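Local coordinates for protein modulator of the activity of Ets CG15085-PA (Drosophila melanogaster, PDB 1SV0) that binds the SAM domain of the transcriptional repressor Yan through its own SAM domain and so probably depolymerises Yan and relieves its repression, at residues C[14-20]-C[39-45]; C[52-57]-C[69-73]. All coordinates share one frame; numbering follows the deposited sequence.

Interaction 1. Residues C[14-20]-C[39-45]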
ATOM      1  N   TRP C  14     -11.042  -1.343   4.700  1.00 30.87           N
ATOM      2  CA  TRP C  14     -10.133  -2.030   5.621  1.00 29.24           C
ATOM      3  C   TRP C  14      -8.981  -1.177   6.151  1.00 29.04           C
ATOM      4  O   TRP C  14      -8.285  -0.503   5.388  1.00 29.51           O
ATOM      5  CB  TRP C  14      -9.539  -3.279   4.952  1.00 28.07           C
ATOM      6  CG  TRP C  14     -10.490  -4.431   4.763  1.00 27.40           C
ATOM      7  CD1 TRP C  14     -11.827  -4.462   5.070  1.00 29.37           C
ATOM      8  CD2 TRP C  14     -10.176  -5.719   4.216  1.00 28.01           C
ATOM      9  NE1 TRP C  14     -12.358  -5.691   4.748  1.00 27.06           N
ATOM     10  CE2 TRP C  14     -11.370  -6.480   4.222  1.00 27.37           C
ATOM     11  CE3 TRP C  14      -9.001  -6.306   3.719  1.00 27.45           C
ATOM     12  CZ2 TRP C  14     -11.423  -7.799   3.751  1.00 28.72           C
ATOM     13  CZ3 TRP C  14      -9.054  -7.620   3.248  1.00 28.72           C
ATOM     14  CH2 TRP C  14     -10.257  -8.350   3.267  1.00 28.77           C
ATOM     15  N   THR C  15      -8.783  -1.203   7.462  1.00 26.63           N
ATOM     16  CA  THR C  15      -7.661  -0.482   8.063  1.00 27.24           C
ATOM     17  C   THR C  15      -6.510  -1.485   8.025  1.00 25.03           C
ATOM     18  O   THR C  15      -6.665  -2.585   7.496  1.00 22.40           O
ATOM     19  CB  THR C  15      -7.928  -0.144   9.527  1.00 27.97           C
ATOM     20  OG1 THR C  15      -8.165  -1.365  10.240  1.00 27.86           O
ATOM     21  CG2 THR C  15      -9.151   0.785   9.657  1.00 31.29           C
ATOM     22  N   ARG C  16      -5.361  -1.124   8.582  1.00 26.22           N
ATOM     23  CA  ARG C  16      -4.240  -2.055   8.589  1.00 26.13           C
ATOM     24  C   ARG C  16      -4.623  -3.226   9.485  1.00 25.29           C
ATOM     25  O   ARG C  16      -4.329  -4.384   9.170  1.00 25.43           O
ATOM     26  CB  ARG C  16      -2.973  -1.374   9.118  1.00 28.81           C
ATOM     27  CG  ARG C  16      -1.751  -2.280   9.132  1.00 32.60           C
ATOM     28  CD  ARG C  16      -0.492  -1.466   9.357  1.00 36.07           C
ATOM     29  NE  ARG C  16      -0.394  -0.984  10.723  1.00 40.26           N
ATOM     30  CZ  ARG C  16       0.428  -0.019  11.111  1.00 43.41           C
ATOM     31  NH1 ARG C  16       1.225   0.574  10.229  1.00 45.65           N
ATOM     32  NH2 ARG C  16       0.453   0.349  12.383  1.00 43.80           N
ATOM     33  N   ALA C  17      -5.299  -2.920  10.591  1.00 24.33           N
ATOM     34  CA  ALA C  17      -5.743  -3.951  11.531  1.00 25.52           C
ATOM     35  C   ALA C  17      -6.599  -5.008  10.823  1.00 25.13           C
ATOM     36  O   ALA C  17      -6.430  -6.206  11.058  1.00 24.31           O
ATOM     37  CB  ALA C  17      -6.533  -3.323  12.675  1.00 23.89           C
ATOM     38  N   ASP C  18      -7.523  -4.561   9.974  1.00 25.97           N
ATOM     39  CA  ASP C  18      -8.378  -5.482   9.225  1.00 27.18           C
ATOM     40  C   ASP C  18      -7.526  -6.326   8.271  1.00 26.25           C
ATOM     41  O   ASP C  18      -7.702  -7.540   8.169  1.00 27.31           O
ATOM     42  CB  ASP C  18      -9.447  -4.713   8.433  1.00 26.12           C
ATOM     43  CG  ASP C  18     -10.440  -3.997   9.337  1.00 31.98           C
ATOM     44  OD1 ASP C  18     -10.805  -4.567  10.395  1.00 30.19           O
ATOM     45  OD2 ASP C  18     -10.861  -2.871   8.987  1.00 30.45           O
ATOM     46  N   VAL C  19      -6.604  -5.678   7.568  1.00 24.77           N
ATOM     47  CA  VAL C  19      -5.720  -6.395   6.655  1.00 24.65           C
ATOM     48  C   VAL C  19      -5.012  -7.552   7.381  1.00 23.34           C
ATOM     49  O   VAL C  19      -4.939  -8.674   6.870  1.00 22.52           O
ATOM     50  CB  VAL C  19      -4.649  -5.453   6.066  1.00 23.02           C
ATOM     51  CG1 VAL C  19      -3.573  -6.268   5.353  1.00 21.98           C
ATOM     52  CG2 VAL C  19      -5.304  -4.472   5.094  1.00 22.80           C
ATOM     53  N   TRP C  20      -4.490  -7.268   8.568  1.00 24.51           N
ATOM     54  CA  TRP C  20      -3.781  -8.272   9.359  1.00 25.92           C
ATOM     55  C   TRP C  20      -4.685  -9.424   9.785  1.00 24.07           C
ATOM     56  O   TRP C  20      -4.280 -10.584   9.736  1.00 21.88           O
ATOM     57  CB  TRP C  20      -3.142  -7.609  10.584  1.00 26.55           C
ATOM     58  CG  TRP C  20      -1.895  -6.857  10.247  1.00 29.86           C
ATOM     59  CD1 TRP C  20      -1.609  -6.217   9.066  1.00 30.95           C
ATOM     60  CD2 TRP C  20      -0.760  -6.660  11.093  1.00 30.11           C
ATOM     61  NE1 TRP C  20      -0.359  -5.636   9.131  1.00 31.00           N
ATOM     62  CE2 TRP C  20       0.182  -5.893  10.364  1.00 31.35           C
ATOM     63  CE3 TRP C  20      -0.441  -7.062  12.399  1.00 30.78           C
ATOM     64  CZ2 TRP C  20       1.423  -5.522  10.898  1.00 33.85           C
ATOM     65  CZ3 TRP C  20       0.795  -6.693  12.929  1.00 33.61           C
ATOM     66  CH2 TRP C  20       1.710  -5.932  12.177  1.00 33.29           C
ATOM     67  N   PRO C  39       1.988 -10.807   8.661  1.00 32.62           N
ATOM     68  CA  PRO C  39       1.377  -9.474   8.648  1.00 33.15           C
ATOM     69  C   PRO C  39       2.384  -8.334   8.575  1.00 32.41           C
ATOM     70  O   PRO C  39       2.082  -7.270   8.040  1.00 31.19           O
ATOM     71  CB  PRO C  39       0.547  -9.452   9.931  1.00 32.47           C
ATOM     72  CG  PRO C  39       1.257 -10.426  10.826  1.00 36.40           C
ATOM     73  CD  PRO C  39       1.604 -11.545   9.878  1.00 32.84           C
ATOM     74  N   GLN C  40       3.586  -8.553   9.099  1.00 33.32           N
ATOM     75  CA  GLN C  40       4.610  -7.516   9.047  1.00 34.38           C
ATOM     76  C   GLN C  40       5.015  -7.207   7.605  1.00 33.82           C
ATOM     77  O   GLN C  40       5.581  -6.150   7.335  1.00 33.70           O
ATOM     78  CB  GLN C  40       5.837  -7.935   9.866  1.00 37.61           C
ATOM     79  CG  GLN C  40       5.576  -7.934  11.361  1.00 43.17           C
ATOM     80  CD  GLN C  40       6.785  -8.343  12.177  1.00 45.93           C
ATOM     81  OE1 GLN C  40       7.190  -9.501  12.166  1.00 48.02           O
ATOM     82  NE2 GLN C  40       7.365  -7.389  12.892  1.00 47.25           N
ATOM     83  N   LYS C  41       4.731  -8.128   6.683  1.00 31.82           N
ATOM     84  CA  LYS C  41       5.054  -7.918   5.269  1.00 32.35           C
ATOM     85  C   LYS C  41       4.017  -6.982   4.641  1.00 30.94           C
ATOM     86  O   LYS C  41       4.221  -6.459   3.540  1.00 28.05           O
ATOM     87  CB  LYS C  41       5.025  -9.243   4.486  1.00 35.90           C
ATOM     88  CG  LYS C  41       5.965 -10.332   4.992  1.00 40.44           C
ATOM     89  CD  LYS C  41       7.418  -9.963   4.789  1.00 43.63           C
ATOM     90  CE  LYS C  41       8.335 -11.089   5.257  1.00 46.58           C
ATOM     91  NZ  LYS C  41       9.781 -10.728   5.135  1.00 49.19           N
ATOM     92  N   PHE C  42       2.908  -6.782   5.349  1.00 27.19           N
ATOM     93  CA  PHE C  42       1.824  -5.937   4.858  1.00 29.35           C
ATOM     94  C   PHE C  42       1.406  -4.859   5.855  1.00 28.17           C
ATOM     95  O   PHE C  42       0.296  -4.895   6.388  1.00 28.23           O
ATOM     96  CB  PHE C  42       0.585  -6.784   4.521  1.00 28.91           C
ATOM     97  CG  PHE C  42       0.829  -7.854   3.497  1.00 29.58           C
ATOM     98  CD1 PHE C  42       1.416  -9.061   3.855  1.00 30.79           C
ATOM     99  CD2 PHE C  42       0.443  -7.667   2.171  1.00 31.60           C
ATOM    100  CE1 PHE C  42       1.607 -10.070   2.912  1.00 27.12           C
ATOM    101  CE2 PHE C  42       0.629  -8.667   1.220  1.00 30.28           C
ATOM    102  CZ  PHE C  42       1.215  -9.875   1.595  1.00 31.10           C
ATOM    103  N   PRO C  43       2.292  -3.892   6.133  1.00 28.08           N
ATOM    104  CA  PRO C  43       1.965  -2.820   7.073  1.00 28.69           C
ATOM    105  C   PRO C  43       1.176  -1.723   6.337  1.00 29.61           C
ATOM    106  O   PRO C  43       1.665  -0.603   6.186  1.00 28.88           O
ATOM    107  CB  PRO C  43       3.345  -2.337   7.519  1.00 29.74           C
ATOM    108  CG  PRO C  43       4.136  -2.447   6.251  1.00 28.03           C
ATOM    109  CD  PRO C  43       3.699  -3.803   5.697  1.00 27.89           C
ATOM    110  N   MET C  44      -0.036  -2.048   5.888  1.00 26.85           N
ATOM    111  CA  MET C  44      -0.861  -1.102   5.134  1.00 27.62           C
ATOM    112  C   MET C  44      -2.345  -1.467   5.226  1.00 26.83           C
ATOM    113  O   MET C  44      -2.686  -2.547   5.713  1.00 25.78           O
ATOM    114  CB  MET C  44      -0.427  -1.127   3.670  1.00 28.86           C
ATOM    115  CG  MET C  44      -0.533  -2.526   3.060  1.00 33.76           C
ATOM    116  SD  MET C  44       0.141  -2.701   1.388  1.00 39.68           S
ATOM    117  CE  MET C  44       1.879  -2.928   1.768  1.00 35.43           C
ATOM    118  N   ASN C  45      -3.217  -0.586   4.735  1.00 26.17           N
ATOM    119  CA  ASN C  45      -4.663  -0.832   4.777  1.00 27.25           C
ATOM    120  C   ASN C  45      -5.220  -1.352   3.449  1.00 27.38           C
ATOM    121  O   ASN C  45      -4.468  -1.632   2.515  1.00 28.20           O
ATOM    122  CB  ASN C  45      -5.424   0.441   5.200  1.00 25.30           C
ATOM    123  CG  ASN C  45      -5.324   1.572   4.174  1.00 26.82           C
ATOM    124  OD1 ASN C  45      -4.850   1.384   3.059  1.00 26.57           O
ATOM    125  ND2 ASN C  45      -5.791   2.756   4.559  1.00 28.05           N
TER

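Interaction 2. Residues C[52-57]-C[69-73]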
ATOM      1  N   MET C  52      -1.938  -3.061  -5.066  1.00 41.42           N
ATOM      2  CA  MET C  52      -0.964  -4.142  -5.214  1.00 42.32           C
ATOM      3  C   MET C  52      -1.226  -5.132  -6.342  1.00 41.12           C
ATOM      4  O   MET C  52      -2.310  -5.708  -6.455  1.00 40.74           O
ATOM      5  CB  MET C  52      -0.812  -4.929  -3.908  1.00 44.00           C
ATOM      6  CG  MET C  52      -0.230  -4.142  -2.743  1.00 47.65           C
ATOM      7  SD  MET C  52       0.792  -5.192  -1.669  1.00 52.25           S
ATOM      8  CE  MET C  52      -0.294  -6.554  -1.387  1.00 51.47           C
ATOM      9  N   SER C  53      -0.208  -5.329  -7.172  1.00 40.48           N
ATOM     10  CA  SER C  53      -0.290  -6.266  -8.285  1.00 39.51           C
ATOM     11  C   SER C  53       0.055  -7.640  -7.720  1.00 38.12           C
ATOM     12  O   SER C  53       0.617  -7.732  -6.628  1.00 36.86           O
ATOM     13  CB  SER C  53       0.719  -5.880  -9.366  1.00 39.30           C
ATOM     14  OG  SER C  53       2.035  -5.882  -8.836  1.00 40.67           O
ATOM     15  N   LEU C  54      -0.296  -8.700  -8.446  1.00 39.01           N
ATOM     16  CA  LEU C  54      -0.004 -10.061  -7.997  1.00 40.43           C
ATOM     17  C   LEU C  54       1.472 -10.166  -7.654  1.00 40.74           C
ATOM     18  O   LEU C  54       1.856 -10.782  -6.661  1.00 39.99           O
ATOM     19  CB  LEU C  54      -0.337 -11.068  -9.096  1.00 41.45           C
ATOM     20  CG  LEU C  54       0.159 -12.501  -8.892  1.00 41.61           C
ATOM     21  CD1 LEU C  54      -0.468 -13.107  -7.638  1.00 40.56           C
ATOM     22  CD2 LEU C  54      -0.197 -13.329 -10.124  1.00 42.45           C
ATOM     23  N   ASP C  55       2.287  -9.542  -8.496  1.00 40.98           N
ATOM     24  CA  ASP C  55       3.734  -9.527  -8.351  1.00 41.24           C
ATOM     25  C   ASP C  55       4.195  -9.047  -6.974  1.00 39.59           C
ATOM     26  O   ASP C  55       5.175  -9.551  -6.416  1.00 36.10           O
ATOM     27  CB  ASP C  55       4.320  -8.611  -9.425  1.00 47.82           C
ATOM     28  CG  ASP C  55       5.789  -8.839  -9.635  1.00 52.79           C
ATOM     29  OD1 ASP C  55       6.549  -8.779  -8.644  1.00 55.67           O
ATOM     30  OD2 ASP C  55       6.183  -9.080 -10.798  1.00 58.33           O
ATOM     31  N   MET C  56       3.490  -8.060  -6.430  1.00 36.36           N
ATOM     32  CA  MET C  56       3.847  -7.510  -5.133  1.00 35.56           C
ATOM     33  C   MET C  56       3.454  -8.444  -3.992  1.00 33.46           C
ATOM     34  O   MET C  56       4.071  -8.432  -2.933  1.00 32.91           O
ATOM     35  CB  MET C  56       3.207  -6.133  -4.989  1.00 37.18           C
ATOM     36  CG  MET C  56       3.677  -5.186  -6.095  1.00 37.66           C
ATOM     37  SD  MET C  56       2.694  -3.703  -6.283  1.00 40.60           S
ATOM     38  CE  MET C  56       3.233  -2.783  -4.867  1.00 36.65           C
ATOM     39  N   TYR C  57       2.434  -9.265  -4.219  1.00 32.73           N
ATOM     40  CA  TYR C  57       1.996 -10.233  -3.219  1.00 32.66           C
ATOM     41  C   TYR C  57       3.016 -11.373  -3.176  1.00 34.19           C
ATOM     42  O   TYR C  57       3.491 -11.757  -2.109  1.00 33.48           O
ATOM     43  CB  TYR C  57       0.631 -10.822  -3.586  1.00 30.50           C
ATOM     44  CG  TYR C  57      -0.559  -9.966  -3.234  1.00 32.24           C
ATOM     45  CD1 TYR C  57      -1.030  -8.987  -4.109  1.00 32.18           C
ATOM     46  CD2 TYR C  57      -1.250 -10.170  -2.040  1.00 33.19           C
ATOM     47  CE1 TYR C  57      -2.168  -8.235  -3.810  1.00 32.19           C
ATOM     48  CE2 TYR C  57      -2.388  -9.426  -1.727  1.00 35.78           C
ATOM     49  CZ  TYR C  57      -2.842  -8.462  -2.620  1.00 35.22           C
ATOM     50  OH  TYR C  57      -3.980  -7.746  -2.328  1.00 36.44           O
ATOM     51  N   TYR C  69      -3.859 -12.674  -3.223  1.00 29.85           N
ATOM     52  CA  TYR C  69      -4.231 -11.769  -4.310  1.00 30.61           C
ATOM     53  C   TYR C  69      -5.623 -12.121  -4.813  1.00 31.66           C
ATOM     54  O   TYR C  69      -6.500 -11.271  -4.930  1.00 30.80           O
ATOM     55  CB  TYR C  69      -3.242 -11.905  -5.470  1.00 33.12           C
ATOM     56  CG  TYR C  69      -3.621 -11.101  -6.699  1.00 34.95           C
ATOM     57  CD1 TYR C  69      -3.414  -9.725  -6.746  1.00 37.38           C
ATOM     58  CD2 TYR C  69      -4.208 -11.718  -7.807  1.00 35.93           C
ATOM     59  CE1 TYR C  69      -3.779  -8.975  -7.869  1.00 39.33           C
ATOM     60  CE2 TYR C  69      -4.581 -10.978  -8.934  1.00 38.73           C
ATOM     61  CZ  TYR C  69      -4.361  -9.609  -8.957  1.00 39.27           C
ATOM     62  OH  TYR C  69      -4.714  -8.874 -10.066  1.00 41.97           O
ATOM     63  N   ARG C  70      -5.806 -13.398  -5.108  1.00 33.88           N
ATOM     64  CA  ARG C  70      -7.069 -13.904  -5.619  1.00 37.25           C
ATOM     65  C   ARG C  70      -8.238 -13.594  -4.681  1.00 37.10           C
ATOM     66  O   ARG C  70      -9.269 -13.084  -5.119  1.00 36.65           O
ATOM     67  CB  ARG C  70      -6.941 -15.407  -5.832  1.00 40.82           C
ATOM     68  CG  ARG C  70      -8.050 -16.050  -6.635  1.00 48.81           C
ATOM     69  CD  ARG C  70      -7.645 -17.475  -7.001  1.00 52.29           C
ATOM     70  NE  ARG C  70      -6.377 -17.492  -7.731  1.00 56.25           N
ATOM     71  CZ  ARG C  70      -5.734 -18.600  -8.091  1.00 58.62           C
ATOM     72  NH1 ARG C  70      -6.233 -19.793  -7.786  1.00 59.58           N
ATOM     73  NH2 ARG C  70      -4.593 -18.515  -8.763  1.00 58.44           N
ATOM     74  N   ASP C  71      -8.065 -13.899  -3.398  1.00 34.17           N
ATOM     75  CA  ASP C  71      -9.104 -13.667  -2.400  1.00 33.79           C
ATOM     76  C   ASP C  71      -9.459 -12.190  -2.250  1.00 33.23           C
ATOM     77  O   ASP C  71     -10.640 -11.840  -2.143  1.00 30.88           O
ATOM     78  CB  ASP C  71      -8.661 -14.244  -1.048  1.00 34.77           C
ATOM     79  CG  ASP C  71      -9.772 -14.245  -0.016  1.00 37.81           C
ATOM     80  OD1 ASP C  71      -9.909 -13.248   0.731  1.00 39.01           O
ATOM     81  OD2 ASP C  71     -10.515 -15.248   0.044  1.00 38.67           O
ATOM     82  N   PHE C  72      -8.448 -11.320  -2.247  1.00 31.26           N
ATOM     83  CA  PHE C  72      -8.704  -9.886  -2.115  1.00 32.34           C
ATOM     84  C   PHE C  72      -9.502  -9.359  -3.312  1.00 33.81           C
ATOM     85  O   PHE C  72     -10.441  -8.574  -3.148  1.00 32.88           O
ATOM     86  CB  PHE C  72      -7.396  -9.095  -1.994  1.00 30.36           C
ATOM     87  CG  PHE C  72      -7.599  -7.656  -1.613  1.00 31.41           C
ATOM     88  CD1 PHE C  72      -7.811  -7.298  -0.286  1.00 30.89           C
ATOM     89  CD2 PHE C  72      -7.605  -6.658  -2.584  1.00 30.53           C
ATOM     90  CE1 PHE C  72      -8.025  -5.968   0.071  1.00 33.38           C
ATOM     91  CE2 PHE C  72      -7.817  -5.319  -2.236  1.00 31.76           C
ATOM     92  CZ  PHE C  72      -8.027  -4.974  -0.911  1.00 31.22           C
ATOM     93  N   ARG C  73      -9.124  -9.791  -4.511  1.00 35.43           N
ATOM     94  CA  ARG C  73      -9.807  -9.382  -5.738  1.00 37.67           C
ATOM     95  C   ARG C  73     -11.284  -9.777  -5.728  1.00 37.48           C
ATOM     96  O   ARG C  73     -12.144  -9.008  -6.162  1.00 34.80           O
ATOM     97  CB  ARG C  73      -9.114 -10.010  -6.956  1.00 40.78           C
ATOM     98  CG  ARG C  73      -8.268  -9.040  -7.751  1.00 47.56           C
ATOM     99  CD  ARG C  73      -7.317  -8.283  -6.860  1.00 51.57           C
ATOM    100  NE  ARG C  73      -6.649  -7.198  -7.571  1.00 58.02           N
ATOM    101  CZ  ARG C  73      -7.272  -6.166  -8.131  1.00 60.20           C
ATOM    102  NH1 ARG C  73      -8.593  -6.060  -8.071  1.00 61.52           N
ATOM    103  NH2 ARG C  73      -6.568  -5.230  -8.754  1.00 62.42           N
TER
HETATM  104  O   HOH W   1      -2.355  -7.933 -10.882  1.00 43.11           O

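Interaction 1. Residues C[14-20]-C[39-45]
The first turn of helix 16-30 packs on helix 37-40 and the loop that follows, where Trp20 meets Pro39 and Phe42. CB of Pro39 lies over the five-membered ring of Trp20, 3.5 Å from its centroid, a CH-pi contact. At the ring edge NE1 of Trp20 donates to Phe42 O at 2.9 Å; the oxygen is in the indole plane, though the donor stands 49° above the carbonyl plane. Without the indole, as with an alanine here, Phe42 O is likely to lose this donor and Pro39 CB the ring it packs on. In this SAM domain the loop tightens into an inverse gamma turn centred on Pro43, and Met44 O then faces the helix start, 3.3 Å from CA of Arg16 in a CA-H...O contact and 3.3 Å from CG2 of Val19. CD of Arg16 rests 3.5 Å from Pro43 C; with CG anti to the backbone N (chi1 -179°), the chain runs along the loop. Thr15 and Asp18 close a capping box: Asp18 N donates to Thr15 OG1, Thr15 N to Asp18 OD2. CB of Asn45 presses on Trp14 O at 3.0 Å, while Asn45 ND2 bonds to Glu28 O of the Yan (pokkuri) chain and Asn45 OD1 caps Ala48 N.

Interaction 2. Residues C[52-57]-C[69-73]
Tyr69 stands between Leu54 and Tyr57, using a ring face for one and a ring edge for the other. Its edge points at the face of Tyr57 in an offset edge-to-face pair, the centroids 5.5 Å apart and the planes at 76°; the closest approach is Tyr69 CD1 to Tyr57 CE1 at 3.5 Å. CB of Tyr69 also sits over the face of Tyr57, 4.0 Å from the centroid, so the Tyr57 ring lies against both the root and the ring of its partner. The opposite face of Tyr57 is covered by CE of Met52, 3.3 Å above the plane, which leaves this ring clamped between a methionine methyl and the backbone of helix 65-80.

Leu54 approaches Tyr69 from over the ring: its CB is 3.9 Å from the centroid, almost on the normal, and CD1 reaches back to CB of Tyr69 at 3.7 Å. A chi1 of 174° turns the Tyr69 ring away from its own N, across the start of helix 54-60. On the other face CD of Arg73 lies toward the rim. At the far end a water links the two segments: it accepts a hydrogen bond from Leu54 N and lies 2.7 Å from Tyr69 OH. Tyr57 in turn extends past Tyr69, and its OH touches CB of Phe72 at 3.7 Å. Phe72 packs further on Leu49 and Cys50 of helix 46-51. Apolar and aromatic packing of a short helix on the long C-terminal helix, as here, belongs to the five-helix bundle of the SAM domain.

Overall arrangement
The two contacts follow one another in sequence, their centres about 14 Å apart, and share side-chain packing. Phe42 of 39-45 reaches 52-57, its CE2 3.5 Å from Met52 CE and 4.1 Å from Tyr57 CD2, while SD of Met44 lies 4.0 Å from SD of Met52. A second bridge joins the other two segments, with CZ3 of Trp14 3.7 Å from CE1 of Phe72. Leu49 of helix 46-51 packs on Val19, Phe42, Tyr57 and Phe72 and so joins both contacts. The chain of Yan borders both: Asp30 of that chain accepts from Arg16 N, and its Val64 packs on Met52.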